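Local coordinates for protein cellulose 1,4-beta-cellobiosidase (Thermobifida fusca, PDB 4JJJ) that probably hydrolyses cellulose to cellobiose as a cellobiohydrolase, through the glycoside hydrolase family 48 catalytic domain that makes up this chain, at residues A[27-32]-A[150-155]; A[83-88]-A[144-149]; A[368-373]-A[487-492]; A[465-470]-A[492-497]. The protein carries 1 engineered substitution. All blocks are in the same frame, centred on the assembly; numbering follows the deposited sequence.

Contact 1: residues A[27-32]-A[150-155]; sequences LLVPYH and LDVDNV. With ZN (zinc ion), chain B; BGC (beta-D-glucopyranose), chain C.
D153 OD1 is gripped by two groups: the hydroxyl of Y31 across the contact and the guanidinium of R22, which forms a salt bridge. Y31 OH donates to D153 OD1 at 2.8 Å, and OD1 accepts on its syn lone pair, the side of the other carboxylate oxygen. Ring and carboxylate stand nearly perpendicular, their planes 78° apart, with OD1 at the ring edge. The other oxygen, OD2, binds the zinc ion together with H46 and two waters. Because the Y31 ring also stacks on H46, this tyrosine is a second-shell residue to both protein ligands of the metal. V152 makes the apolar part of the contact with both Y31 and V29: its CG1 meets Y31 CE1 at 3.6 Å, while V152 CG2 lies 3.8 Å from V29 CG1, the two valines passing with opposite sense. The fold is the (α/α)6 barrel of family 48, and here two short strands enter from different sheets, 27-30 pairing with 21-24 and 149-151 with 47-49. Beyond V152 the chain turns, and V155 N donates to D151 OD1 at 2.9 Å. H32 leads away from this polar cluster into the glycan pocket. Its CG is anti to the backbone N (chi1 175°), and from the ring edge CE1 comes within 3.4 Å of glucose O2; H32 NE2 is hydrogen-bonded to E40, which also holds that sugar.

Contact 2: residues A[83-88]-A[144-149]; sequences FIIPGT and YGMHWL. With BGC (beta-D-glucopyranose), chain D.
H147 N donates to I84 O at 2.9 Å, with an N-H...O angle of 159°, and this is the polar link between two irregular segments that otherwise meet through apolar groups. I85 sends CD1 over one face of the Y144 ring, a CH-pi contact 3.9 Å from the centroid and shifted toward the rim. M146 takes both isoleucines: its SD lies 3.7 Å from I84 CG2, while M146 CG is 3.9 Å from I85 CG1. I84 CG1 is anti to the backbone N (chi1 -152°), which brings I84 CG1 to 3.2 Å from H147 O. The carbonyl of G145 is wedged among carbons, with G145 O 3.6 Å from P86 CD, and both its O and the G145 N are buried with no polar partner in the model. In the next shell, Y144 OH is fixed by E81, a zinc ligand, and by W77, while K258 makes a cation-pi contact with the ring. The H147 ring is tied at both nitrogens, to I172 O and T220 N. One residue further, W148 is gripped between a glucose, whose C5 sits over one face, and L149 CB over the opposite face. I84 and M146 pack on S50 and F53, I85 and M146 on M259. The contact thus joins the end of helix 71-83 to the run into strand 149-151, against helices 50-67 and 250-263.

Contact 3: residues A[368-373]-A[487-492]; sequences SAEGGI and NLHVQV
Bent at chi2 (85°), the E370 side chain folds back so that its carboxylate lies against V490 and H489; S368 has OG between the backbone N and the carbonyl carbon (chi1 65°), facing into its own loop. With OG placed there, S368 forms an ST motif: OG accepts from G371 N at 3.0 Å, and it also donates to G372 O at 2.7 Å. G372 O accepts a further bond from S368 N, so bonds within 368-373 hold the loop together. It lies after helix 348-365 and docks on strand 488-496, half of a two-stranded antiparallel hairpin in this (α/α)6 barrel. H489 and Q491 bond through their backbones to S472 and E470 of strand 465-473, whereas L488 O and V490 N point to the loop. A369 N donates to L488 O at 2.9 Å, and V490 N donates to E370 OE1 at 3.0 Å with an angle of 161°, so the glutamate stands in for a backbone acceptor at this edge of the hairpin. The proton reaches OE1 from above the carboxylate plane. The other oxygen lies at the edge of the imidazole, E370 OE2 being 3.6 Å from H489 ND1. Apolar contacts complete the interface: L488 CD2 rests 3.7 Å from S368 CA, while E370 and V490 also touch W447 of helix 435-450. V490 CG1 lies 3.6 Å from S368 OG, the hydroxyl that is bonded to both G371 N and G372 O.

Contact 4: residues A[465-470]-A[492-497]; sequences VPSDLE and VVSYSQ. With ZN (zinc ion), chain E.
Backbone bonds join V465 to S496 twice, V465 N to S496 O and S496 N to V465 O, each 2.9 Å, a regular antiparallel hydrogen-bonded pair. Further along, S494 O receives two donors from the same face of its plane, S467 N at 2.9 Å and the longer D468 N at 3.3 Å. D468 O in turn takes V493 N at 2.9 Å and, weakly, S494 N. With V493 and S494 both facing D468, this is a classic beta bulge in the two-stranded hairpin of 465-473 and 488-496. The axes of the short segments 465-470 and 492-496 stand at 137°.

Apolar contacts gather on the face of V492. Its CG2 meets L469 CD2 at 3.7 Å, its CG1 meets P466 CB at 3.9 Å, and CG1 also sits over one face of the Y495 ring, toward the rim. On the other face the V465 side chain packs against helix 499-516. V493 CG2 comes 3.3 Å from D468 OD2 in the modelled conformer, one of two for this aspartate.

A water bridges the two strands, donating to P466 O and hydrogen-bonded to S496 OG, a hydroxyl also tied to D498, a glycan-pocket residue. A second water lies between S467 OG and S494 OG, its distance to the latter short enough to be doubtful. Metal binding comes at the bulge, where a zinc ion lies 2.0 Å from D468 OD2 of that same conformer. The detail of its coordination shell is doubtful, because a water is modelled almost on the ion.

Overall arrangement
From the N terminus, contact 1 closes a loop of 117 residues between segments 27-32 and 150-155, and contact 2 is nested inside it, joining the end of helix 71-83 to the run before strand 149-151. The two touch where F83 and I84 meet V29 and L150. Contacts 3 and 4 come later and both use strand 488-496 of the hairpin: contact 3 closes the long span from the loop after helix 348-365 to that strand, and contact 4 pairs it with 465-473. Their segments alternate along the chain, share V492, and are joined by Q491 and E470. The pairs sit far apart, with contact 1 about 38 Å from contact 3 between centres.

Contact 1: residues A[27-32]-A[150-155]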
# COMPACT_ATOMS: atom_id res chain seq x y z
N LEU A 27 -7.89 12.07 -19.78
CA LEU A 27 -6.99 11.64 -18.68
C LEU A 27 -7.20 10.17 -18.45
O LEU A 27 -8.27 9.66 -18.68
CB LEU A 27 -7.28 12.38 -17.38
CG LEU A 27 -6.94 13.89 -17.36
CD1 LEU A 27 -7.52 14.53 -16.12
CD2 LEU A 27 -5.48 14.14 -17.59
N LEU A 28 -6.14 9.46 -18.06
CA LEU A 28 -6.17 8.02 -17.88
C LEU A 28 -6.17 7.64 -16.40
O LEU A 28 -5.42 8.18 -15.63
CB LEU A 28 -4.96 7.41 -18.56
CG LEU A 28 -4.81 7.70 -20.04
CD1 LEU A 28 -3.55 7.10 -20.55
CD2 LEU A 28 -5.96 7.19 -20.81
N VAL A 29 -7.00 6.66 -16.11
CA VAL A 29 -7.09 6.05 -14.78
C VAL A 29 -6.79 4.56 -14.93
O VAL A 29 -7.52 3.81 -15.58
CB VAL A 29 -8.47 6.27 -14.16
CG1 VAL A 29 -8.59 5.57 -12.76
CG2 VAL A 29 -8.77 7.72 -14.02
N PRO A 30 -5.67 4.10 -14.35
CA PRO A 30 -5.34 2.68 -14.48
C PRO A 30 -6.25 1.81 -13.63
O PRO A 30 -6.67 2.24 -12.56
CB PRO A 30 -3.92 2.57 -13.91
CG PRO A 30 -3.86 3.68 -12.90
CD PRO A 30 -4.65 4.82 -13.60
N TYR A 31 -6.56 0.63 -14.10
CA TYR A 31 -7.22 -0.38 -13.30
C TYR A 31 -6.19 -1.11 -12.50
O TYR A 31 -5.03 -1.15 -12.83
CB TYR A 31 -7.90 -1.38 -14.24
CG TYR A 31 -9.04 -0.85 -15.11
CD1 TYR A 31 -10.17 -0.22 -14.55
CD2 TYR A 31 -9.03 -1.07 -16.46
CE1 TYR A 31 -11.24 0.15 -15.34
CE2 TYR A 31 -10.09 -0.67 -17.24
CZ TYR A 31 -11.16 -0.07 -16.66
OH TYR A 31 -12.26 0.31 -17.47
N HIS A 32 -6.66 -1.82 -11.45
CA HIS A 32 -5.78 -2.74 -10.70
C HIS A 32 -5.19 -3.79 -11.63
O HIS A 32 -4.02 -4.10 -11.62
CB HIS A 32 -6.52 -3.37 -9.54
CG HIS A 32 -5.68 -4.39 -8.83
ND1 HIS A 32 -4.64 -4.04 -7.99
CD2 HIS A 32 -5.74 -5.74 -8.80
CE1 HIS A 32 -4.08 -5.12 -7.51
NE2 HIS A 32 -4.75 -6.18 -7.95
N LEU A 150 -10.36 3.29 -5.43
CA LEU A 150 -11.47 3.76 -6.30
C LEU A 150 -12.15 2.61 -6.95
O LEU A 150 -11.57 1.53 -7.14
CB LEU A 150 -10.97 4.67 -7.40
CG LEU A 150 -10.23 5.95 -6.97
CD1 LEU A 150 -9.61 6.59 -8.21
CD2 LEU A 150 -11.15 6.94 -6.29
N ASP A 151 -13.40 2.84 -7.36
CA ASP A 151 -14.14 1.93 -8.21
C ASP A 151 -14.23 2.57 -9.60
O ASP A 151 -15.03 3.45 -9.76
CB ASP A 151 -15.50 1.67 -7.61
CG ASP A 151 -16.35 0.73 -8.40
OD1 ASP A 151 -15.94 0.18 -9.47
OD2 ASP A 151 -17.46 0.32 -7.85
N VAL A 152 -13.34 2.19 -10.49
CA VAL A 152 -13.15 2.90 -11.78
C VAL A 152 -14.37 2.77 -12.75
O VAL A 152 -14.74 3.74 -13.35
CB VAL A 152 -11.85 2.44 -12.43
CG1 VAL A 152 -11.63 3.30 -13.73
CG2 VAL A 152 -10.67 2.66 -11.53
N ASP A 153 -14.92 1.57 -12.86
CA ASP A 153 -16.09 1.33 -13.72
C ASP A 153 -17.39 1.42 -12.95
O ASP A 153 -18.46 1.13 -13.50
CB ASP A 153 -15.95 -0.03 -14.36
CG ASP A 153 -14.89 -0.05 -15.51
OD1 ASP A 153 -14.46 1.02 -15.92
OD2 ASP A 153 -14.54 -1.19 -15.86
N ASN A 154 -17.37 1.78 -11.68
CA ASN A 154 -18.61 1.83 -10.87
C ASN A 154 -19.30 0.50 -10.82
O ASN A 154 -20.52 0.40 -10.90
CB ASN A 154 -19.57 2.95 -11.35
CG ASN A 154 -20.44 3.52 -10.20
OD1 ASN A 154 -19.97 3.70 -9.08
ND2 ASN A 154 -21.69 3.93 -10.52
N VAL A 155 -18.52 -0.56 -10.65
CA VAL A 155 -19.12 -1.86 -10.59
C VAL A 155 -20.00 -2.03 -9.39
O VAL A 155 -21.03 -2.72 -9.49
CB VAL A 155 -18.10 -2.97 -10.74
CG1 VAL A 155 -17.31 -3.11 -9.51
CG2 VAL A 155 -18.81 -4.19 -11.19
ZN ZN B . -14.64 -2.88 -15.92
C2 BGC C . -1.59 -6.83 -4.64
C3 BGC C . -1.11 -5.43 -4.27
C4 BGC C . -0.82 -5.35 -2.74
C5 BGC C . 0.03 -6.54 -2.24
C6 BGC C . 0.13 -6.52 -0.74
C1 BGC C . -0.65 -7.91 -4.14
O2 BGC C . -1.66 -6.96 -6.06
O3 BGC C . -2.14 -4.50 -4.69
O4 BGC C . -0.17 -4.09 -2.48
O5 BGC C . -0.58 -7.75 -2.70
O6 BGC C . -1.15 -6.56 -0.14
O HOH W 1 -14.96 -3.98 -17.75
O HOH W 2 -15.95 -3.75 -14.57

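Contact 2: residues A[83-88]-A[144-149]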
# COMPACT_ATOMS: atom_id res chain seq x y z
N PHE A 83 -8.65 12.63 -9.73
CA PHE A 83 -9.48 11.46 -9.48
C PHE A 83 -9.26 10.77 -8.13
O PHE A 83 -10.08 10.00 -7.74
CB PHE A 83 -9.46 10.44 -10.61
CG PHE A 83 -9.98 10.98 -11.89
CD1 PHE A 83 -11.30 11.40 -11.97
CD2 PHE A 83 -9.14 11.10 -12.99
CE1 PHE A 83 -11.81 11.92 -13.18
CE2 PHE A 83 -9.62 11.57 -14.21
CZ PHE A 83 -10.92 11.99 -14.27
N ILE A 84 -8.10 10.93 -7.52
CA ILE A 84 -7.81 10.16 -6.31
C ILE A 84 -7.27 10.96 -5.11
O ILE A 84 -7.26 10.41 -4.04
CB ILE A 84 -6.92 8.95 -6.61
CG1 ILE A 84 -7.16 7.80 -5.61
CG2 ILE A 84 -5.46 9.32 -6.74
CD1 ILE A 84 -6.51 6.48 -6.01
N ILE A 85 -6.85 12.21 -5.31
CA ILE A 85 -6.56 13.10 -4.20
C ILE A 85 -7.89 13.84 -3.99
O ILE A 85 -8.27 14.60 -4.83
CB ILE A 85 -5.43 14.08 -4.49
CG1 ILE A 85 -4.14 13.27 -4.74
CG2 ILE A 85 -5.31 15.03 -3.32
CD1 ILE A 85 -2.90 14.09 -4.97
N PRO A 86 -8.61 13.59 -2.90
CA PRO A 86 -9.91 14.18 -2.75
C PRO A 86 -9.90 15.67 -2.97
O PRO A 86 -9.06 16.39 -2.36
CB PRO A 86 -10.29 13.77 -1.29
CG PRO A 86 -9.56 12.43 -1.09
CD PRO A 86 -8.23 12.72 -1.76
N GLY A 87 -10.87 16.14 -3.79
CA GLY A 87 -10.96 17.58 -3.97
C GLY A 87 -11.81 18.22 -2.91
O GLY A 87 -12.31 17.56 -2.07
N THR A 88 -12.07 19.52 -3.04
CA THR A 88 -12.87 20.21 -2.01
C THR A 88 -14.27 19.57 -1.86
O THR A 88 -14.73 19.28 -0.73
CB THR A 88 -13.00 21.70 -2.37
OG1 THR A 88 -11.67 22.28 -2.48
CG2 THR A 88 -13.89 22.42 -1.32
N TYR A 144 -3.47 16.88 1.12
CA TYR A 144 -2.98 16.54 -0.17
C TYR A 144 -2.25 15.15 -0.09
O TYR A 144 -1.08 15.10 0.13
CB TYR A 144 -2.02 17.60 -0.69
CG TYR A 144 -1.59 17.42 -2.12
CD1 TYR A 144 -0.41 16.83 -2.47
CD2 TYR A 144 -2.39 17.89 -3.14
CE1 TYR A 144 -0.04 16.75 -3.77
CE2 TYR A 144 -2.06 17.80 -4.45
CZ TYR A 144 -0.85 17.22 -4.78
OH TYR A 144 -0.47 17.19 -6.14
N GLY A 145 -3.06 14.14 -0.24
CA GLY A 145 -2.65 12.72 -0.15
C GLY A 145 -3.62 11.91 -0.91
O GLY A 145 -4.77 12.30 -1.01
N MET A 146 -3.16 10.81 -1.54
CA MET A 146 -4.13 9.94 -2.25
C MET A 146 -5.01 9.17 -1.30
O MET A 146 -4.52 8.57 -0.33
CB MET A 146 -3.41 9.01 -3.21
CG MET A 146 -2.60 9.69 -4.28
SD MET A 146 -2.04 8.52 -5.57
CE MET A 146 -0.43 8.18 -4.98
N HIS A 147 -6.30 9.03 -1.62
CA HIS A 147 -7.12 7.98 -1.03
C HIS A 147 -6.75 6.64 -1.67
O HIS A 147 -6.24 6.58 -2.78
CB HIS A 147 -8.59 8.29 -1.23
CG HIS A 147 -9.51 7.21 -0.75
ND1 HIS A 147 -9.63 6.84 0.56
CD2 HIS A 147 -10.30 6.35 -1.45
CE1 HIS A 147 -10.46 5.84 0.68
NE2 HIS A 147 -10.91 5.53 -0.52
N TRP A 148 -6.96 5.53 -0.95
CA TRP A 148 -6.32 4.30 -1.40
C TRP A 148 -7.03 3.53 -2.51
O TRP A 148 -6.36 2.73 -3.18
CB TRP A 148 -6.02 3.36 -0.21
CG TRP A 148 -7.08 2.34 0.12
CD1 TRP A 148 -8.23 2.50 0.89
CD2 TRP A 148 -7.08 0.96 -0.29
NE1 TRP A 148 -8.88 1.31 0.94
CE2 TRP A 148 -8.24 0.35 0.23
CE3 TRP A 148 -6.22 0.17 -1.08
CZ2 TRP A 148 -8.51 -1.00 0.05
CZ3 TRP A 148 -6.50 -1.19 -1.25
CH2 TRP A 148 -7.64 -1.77 -0.68
N LEU A 149 -8.33 3.69 -2.61
CA LEU A 149 -9.17 2.74 -3.41
C LEU A 149 -10.30 3.49 -4.10
O LEU A 149 -11.07 4.31 -3.49
CB LEU A 149 -9.89 1.73 -2.52
CG LEU A 149 -10.53 0.52 -3.17
CD1 LEU A 149 -9.59 -0.38 -3.90
CD2 LEU A 149 -11.37 -0.15 -2.12
C2 BGC D . -4.28 -2.15 2.87
C3 BGC D . -5.57 -1.85 3.64
C4 BGC D . -5.60 -0.39 3.98
C5 BGC D . -5.44 0.53 2.80
C6 BGC D . -5.43 2.01 3.15
C1 BGC D . -4.14 -1.13 1.77
O1 BGC D . -2.89 -1.33 1.09
O2 BGC D . -4.22 -3.49 2.34
O3 BGC D . -5.51 -2.63 4.85
O4 BGC D . -6.99 -0.21 4.41
O5 BGC D . -4.17 0.22 2.19
O6 BGC D . -4.38 2.25 4.13

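Contact 3: residues A[368-373]-A[487-492]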
# COMPACT_ATOMS: atom_id res chain seq x y z
N SER A 368 16.47 -10.85 10.03
CA SER A 368 16.52 -12.22 10.60
C SER A 368 17.91 -12.80 10.49
O SER A 368 18.79 -12.37 9.69
CB SER A 368 15.51 -13.12 9.89
OG SER A 368 15.89 -13.28 8.50
N ALA A 369 18.09 -13.92 11.21
CA ALA A 369 19.31 -14.74 11.12
C ALA A 369 19.61 -15.07 9.66
O ALA A 369 20.76 -15.07 9.19
CB ALA A 369 19.15 -16.00 11.90
N GLU A 370 18.60 -15.48 8.89
CA GLU A 370 18.77 -15.94 7.52
C GLU A 370 18.98 -14.78 6.57
O GLU A 370 19.63 -14.95 5.54
CB GLU A 370 17.57 -16.79 7.11
CG GLU A 370 17.63 -18.21 7.59
CD GLU A 370 17.10 -18.36 9.00
OE1 GLU A 370 16.33 -17.48 9.46
OE2 GLU A 370 17.56 -19.35 9.71
N GLY A 371 18.38 -13.62 6.84
CA GLY A 371 18.59 -12.38 6.05
C GLY A 371 17.34 -11.65 5.63
O GLY A 371 17.37 -10.48 5.40
N GLY A 372 16.21 -12.36 5.54
CA GLY A 372 14.95 -11.71 5.29
C GLY A 372 14.56 -10.75 6.39
O GLY A 372 14.93 -10.91 7.55
N ILE A 373 13.77 -9.76 6.06
CA ILE A 373 13.32 -8.66 6.93
C ILE A 373 11.98 -8.94 7.58
O ILE A 373 10.94 -9.09 6.88
CB ILE A 373 13.34 -7.31 6.25
CG1 ILE A 373 14.62 -7.11 5.37
CG2 ILE A 373 13.11 -6.18 7.23
CD1 ILE A 373 15.96 -7.16 6.08
N ASN A 487 17.91 -15.53 17.01
CA ASN A 487 16.64 -16.13 17.35
C ASN A 487 15.37 -15.63 16.59
O ASN A 487 14.23 -15.81 17.05
CB ASN A 487 16.43 -16.12 18.83
CG ASN A 487 17.54 -16.94 19.55
OD1 ASN A 487 17.77 -18.09 19.23
ND2 ASN A 487 18.24 -16.33 20.42
N LEU A 488 15.63 -14.93 15.49
CA LEU A 488 14.60 -14.53 14.54
C LEU A 488 14.84 -15.23 13.21
O LEU A 488 15.95 -15.19 12.67
CB LEU A 488 14.75 -13.04 14.31
CG LEU A 488 13.75 -12.49 13.24
CD1 LEU A 488 12.30 -12.73 13.58
CD2 LEU A 488 14.13 -11.00 13.12
N HIS A 489 13.84 -15.98 12.77
CA HIS A 489 13.98 -16.86 11.66
C HIS A 489 12.94 -16.73 10.57
O HIS A 489 11.83 -16.45 10.84
CB HIS A 489 13.88 -18.36 12.15
CG HIS A 489 14.79 -18.69 13.25
ND1 HIS A 489 16.06 -19.13 13.00
CD2 HIS A 489 14.62 -18.69 14.58
CE1 HIS A 489 16.65 -19.37 14.15
NE2 HIS A 489 15.78 -19.15 15.13
N VAL A 490 13.34 -16.98 9.34
CA VAL A 490 12.43 -17.08 8.27
C VAL A 490 12.81 -18.30 7.39
O VAL A 490 14.02 -18.57 7.09
CB VAL A 490 12.43 -15.77 7.41
CG1 VAL A 490 13.75 -15.53 6.69
CG2 VAL A 490 11.38 -15.87 6.33
N GLN A 491 11.77 -18.96 6.86
CA GLN A 491 11.94 -20.01 5.85
C GLN A 491 10.94 -19.74 4.69
O GLN A 491 9.82 -19.19 4.91
CB GLN A 491 11.87 -21.46 6.48
CG GLN A 491 10.55 -21.73 7.08
CD GLN A 491 10.46 -23.13 7.68
OE1 GLN A 491 10.98 -24.07 7.12
NE2 GLN A 491 9.60 -23.22 8.68
N VAL A 492 11.42 -20.04 3.50
CA VAL A 492 10.63 -19.93 2.28
C VAL A 492 9.85 -21.24 2.18
O VAL A 492 10.50 -22.32 2.11
CB VAL A 492 11.49 -19.69 1.04
CG1 VAL A 492 10.64 -19.61 -0.22
CG2 VAL A 492 12.31 -18.40 1.27

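Contact 4: residues A[465-470]-A[492-497]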
# COMPACT_ATOMS: atom_id res chain seq x y z
N VAL A 465 10.73 -17.80 -8.15
CA VAL A 465 11.15 -16.88 -7.12
C VAL A 465 10.36 -17.18 -5.85
O VAL A 465 9.27 -17.81 -5.92
CB VAL A 465 10.89 -15.39 -7.56
CG1 VAL A 465 11.71 -15.11 -8.84
CG2 VAL A 465 9.42 -15.13 -7.82
N PRO A 466 10.86 -16.73 -4.70
CA PRO A 466 10.08 -16.93 -3.45
C PRO A 466 8.71 -16.31 -3.47
O PRO A 466 8.51 -15.26 -4.03
CB PRO A 466 11.00 -16.37 -2.36
CG PRO A 466 12.37 -16.40 -3.02
CD PRO A 466 12.15 -16.12 -4.45
N SER A 467 7.75 -16.94 -2.80
CA SER A 467 6.41 -16.49 -2.69
C SER A 467 5.96 -16.36 -1.24
O SER A 467 5.81 -15.25 -0.71
CB SER A 467 5.46 -17.39 -3.51
OG SER A 467 4.11 -16.97 -3.23
N ASP A 468 5.85 -17.47 -0.52
CA ASP A 468 5.35 -17.43 0.86
C ASP A 468 6.46 -17.67 1.84
O ASP A 468 7.30 -18.59 1.65
CB ASP A 468 4.24 -18.50 1.04
CG ASP A 468 3.45 -18.35 2.30
OD1 ASP A 468 3.06 -17.21 2.71
OD2 ASP A 468 3.13 -19.45 2.86
N LEU A 469 6.46 -16.89 2.91
CA LEU A 469 7.44 -16.95 3.94
C LEU A 469 6.76 -17.37 5.27
O LEU A 469 5.60 -17.04 5.50
CB LEU A 469 8.06 -15.60 4.16
CG LEU A 469 8.74 -14.96 2.95
CD1 LEU A 469 9.31 -13.64 3.27
CD2 LEU A 469 9.82 -15.86 2.35
N GLU A 470 7.50 -18.11 6.11
CA GLU A 470 7.08 -18.49 7.44
C GLU A 470 8.10 -18.00 8.47
O GLU A 470 9.32 -18.33 8.37
CB GLU A 470 6.97 -20.01 7.60
CG GLU A 470 6.41 -20.44 8.98
CD GLU A 470 4.93 -20.24 9.24
OE1 GLU A 470 4.20 -19.96 8.28
OE2 GLU A 470 4.49 -20.35 10.40
N VAL A 492 11.42 -20.04 3.50
CA VAL A 492 10.63 -19.93 2.28
C VAL A 492 9.85 -21.24 2.18
O VAL A 492 10.50 -22.32 2.11
CB VAL A 492 11.49 -19.69 1.04
CG1 VAL A 492 10.64 -19.61 -0.22
CG2 VAL A 492 12.31 -18.40 1.27
N VAL A 493 8.54 -21.16 2.12
CA VAL A 493 7.69 -22.35 2.03
C VAL A 493 6.93 -22.51 0.71
O VAL A 493 6.19 -23.51 0.53
CB VAL A 493 6.72 -22.44 3.23
CG1 VAL A 493 7.57 -22.56 4.53
CG2 VAL A 493 5.80 -21.30 3.32
N SER A 494 6.95 -21.50 -0.17
CA SER A 494 6.39 -21.67 -1.53
C SER A 494 7.11 -20.73 -2.45
O SER A 494 7.73 -19.74 -1.99
CB SER A 494 4.94 -21.44 -1.59
OG SER A 494 4.55 -20.13 -1.56
N TYR A 495 7.03 -21.07 -3.72
CA TYR A 495 7.65 -20.37 -4.85
C TYR A 495 6.61 -20.08 -5.89
O TYR A 495 5.55 -20.66 -5.89
CB TYR A 495 8.84 -21.18 -5.44
CG TYR A 495 9.91 -21.44 -4.41
CD1 TYR A 495 11.04 -20.65 -4.31
CD2 TYR A 495 9.78 -22.53 -3.49
CE1 TYR A 495 12.02 -20.90 -3.35
CE2 TYR A 495 10.76 -22.76 -2.51
CZ TYR A 495 11.89 -21.92 -2.49
OH TYR A 495 12.89 -22.11 -1.56
N SER A 496 6.88 -19.12 -6.78
CA SER A 496 5.96 -18.73 -7.85
C SER A 496 6.75 -18.26 -9.07
O SER A 496 7.96 -18.18 -9.06
CB SER A 496 5.07 -17.61 -7.36
OG SER A 496 5.73 -16.43 -7.53
N GLN A 497 5.97 -17.89 -10.09
CA GLN A 497 6.45 -17.13 -11.23
C GLN A 497 5.84 -15.67 -11.29
O GLN A 497 5.61 -15.10 -12.34
CB GLN A 497 6.12 -17.89 -12.52
CG GLN A 497 6.89 -19.20 -12.62
CD GLN A 497 6.82 -19.75 -14.02
OE1 GLN A 497 5.74 -19.81 -14.61
NE2 GLN A 497 7.94 -20.19 -14.54
ZN ZN E . 2.10 -19.56 4.58
O HOH W 3 6.30 -14.58 -5.68
O HOH W 4 2.43 -19.54 -2.75
O HOH W 5 1.14 -17.38 4.56
O HOH W 6 3.83 -18.87 5.41
O HOH W 7 2.07 -19.21 4.14
O HOH W 8 0.37 -18.65 4.10
O HOH W 9 2.20 -21.79 4.98